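PDB 7JLY: RNA-binding protein from Porphyromonas gingivalis W83, which probably binds RNA through an RNA recognition motif domain and has a calcium ion bound at its surface in the crystal. Local coordinates for residues Gly27-Ala32 with Val49-Glu54. Numbering follows the deposited sequence. Where two conformers were deposited one is given.
With CA (calcium ion), chain C.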
# COMPACT_ATOMS: atom_id res chain seq x y z
N GLY A 27 -7.00 10.48 0.99
CA GLY A 27 -6.21 11.56 1.56
C GLY A 27 -4.87 11.67 0.89
O GLY A 27 -4.57 10.89 -0.02
N ALA A 28 -4.05 12.64 1.32
CA ALA A 28 -2.74 12.86 0.68
C ALA A 28 -1.79 11.69 0.90
O ALA A 28 -1.67 11.20 2.01
CB ALA A 28 -2.09 14.14 1.21
N VAL A 29 -1.12 11.27 -0.17
CA VAL A 29 -0.11 10.22 -0.11
C VAL A 29 1.25 10.85 -0.35
O VAL A 29 1.40 11.66 -1.28
CB VAL A 29 -0.37 9.14 -1.19
CG1 VAL A 29 0.83 8.21 -1.33
CG2 VAL A 29 -1.66 8.37 -0.89
N THR A 30 2.24 10.52 0.47
CA THR A 30 3.56 11.14 0.32
C THR A 30 4.62 10.17 -0.19
O THR A 30 5.70 10.59 -0.60
CB THR A 30 4.06 11.74 1.63
OG1 THR A 30 4.10 10.72 2.65
CG2 THR A 30 3.15 12.84 2.08
N SER A 31 4.32 8.88 -0.14
CA SER A 31 5.29 7.88 -0.52
C SER A 31 4.58 6.59 -0.92
O SER A 31 3.58 6.22 -0.32
CB SER A 31 6.26 7.60 0.64
OG SER A 31 7.22 6.64 0.28
N ALA A 32 5.10 5.92 -1.94
CA ALA A 32 4.58 4.62 -2.33
C ALA A 32 5.74 3.77 -2.85
O ALA A 32 6.52 4.22 -3.70
CB ALA A 32 3.48 4.74 -3.38
N VAL A 49 2.68 2.30 1.68
CA VAL A 49 2.20 3.63 1.31
C VAL A 49 2.17 4.52 2.56
O VAL A 49 1.64 4.13 3.59
CB VAL A 49 0.79 3.60 0.69
CG1 VAL A 49 0.35 5.01 0.37
CG2 VAL A 49 0.77 2.72 -0.58
N GLU A 50 2.75 5.72 2.47
CA GLU A 50 2.67 6.66 3.56
C GLU A 50 1.63 7.72 3.24
O GLU A 50 1.59 8.25 2.12
CB GLU A 50 4.02 7.32 3.84
CG GLU A 50 4.97 6.43 4.62
CD GLU A 50 6.26 7.13 4.98
OE1 GLU A 50 6.20 8.27 5.49
OE2 GLU A 50 7.34 6.54 4.76
N MET A 51 0.77 8.01 4.21
CA MET A 51 -0.23 9.05 4.07
C MET A 51 0.04 10.11 5.14
O MET A 51 0.44 9.78 6.25
CB MET A 51 -1.64 8.48 4.20
CG MET A 51 -2.03 7.56 3.05
SD MET A 51 -3.72 6.97 3.18
CE MET A 51 -4.61 8.46 2.74
N GLU A 52 -0.16 11.37 4.80
CA GLU A 52 0.25 12.44 5.71
C GLU A 52 -0.66 12.53 6.94
O GLU A 52 -0.20 12.88 8.03
CB GLU A 52 0.28 13.79 4.98
CG GLU A 52 0.83 14.95 5.84
CD GLU A 52 2.26 14.71 6.37
OE1 GLU A 52 3.11 14.16 5.63
OE2 GLU A 52 2.53 15.07 7.55
N ASP A 53 -1.93 12.18 6.77
CA ASP A 53 -2.93 12.30 7.83
C ASP A 53 -3.31 10.93 8.38
O ASP A 53 -3.87 10.10 7.65
CB ASP A 53 -4.18 13.02 7.30
CG ASP A 53 -5.19 13.32 8.39
OD1 ASP A 53 -5.03 14.35 9.08
OD2 ASP A 53 -6.16 12.54 8.55
N GLU A 54 -3.01 10.68 9.65
CA GLU A 54 -3.33 9.42 10.30
C GLU A 54 -4.79 9.05 10.20
O GLU A 54 -5.14 7.87 10.08
CB GLU A 54 -2.95 9.47 11.78
CG GLU A 54 -1.68 8.75 12.12
CD GLU A 54 -1.56 8.48 13.61
OE1 GLU A 54 -2.51 8.80 14.36
OE2 GLU A 54 -0.51 7.93 14.02
CA CA C . 1.48 6.38 14.86
O HOH W 1 -3.37 11.65 4.19
O HOH W 2 3.77 11.53 5.24
O HOH W 3 1.79 4.64 13.19
O HOH W 4 0.37 7.94 16.07
O HOH W 5 -0.51 4.88 15.26
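Thr30 and Ser31 both face Glu50 across two antiparallel strands, a classic beta bulge that shifts the register by one residue. Three backbone hydrogen bonds hold the strands around it: Thr30 N to Glu50 O (2.9 Å), Glu50 N to Ser31 O (3.0 Å) and, past the strand end, Glu52 N to Ala28 O (3.2 Å). A water donates to that same Ala28 O and accepts from Asp53 N, carrying the link toward helix 54-64, which Asp53 N-caps. Thr30 OG1 stands between its backbone N and carbonyl carbon (chi1 57°), which brings it 3.6 Å from Glu50 CB, and a second water joins this hydroxyl to Glu52 OE1.

Apolar contacts occupy the face bearing Val29, Ala32, Val49 and Met51. The two valines meet at about a right angle, Val29 CG1 lying 3.7 Å from Val49 CG1, and both touch Leu23 of helix 16-23. Met51 bends at chi3 (73°), bringing CE to 3.6 Å from Gly27 N. Farther along, Glu54 OE2 binds calcium at 2.7 Å beside three waters, while OE1 forms a salt bridge with Arg58. The whole exemplifies the RNA recognition motif fold, in which an antiparallel sheet packs one face on two helices; here strand 29-36, at one edge of the sheet, pairs with 46-51.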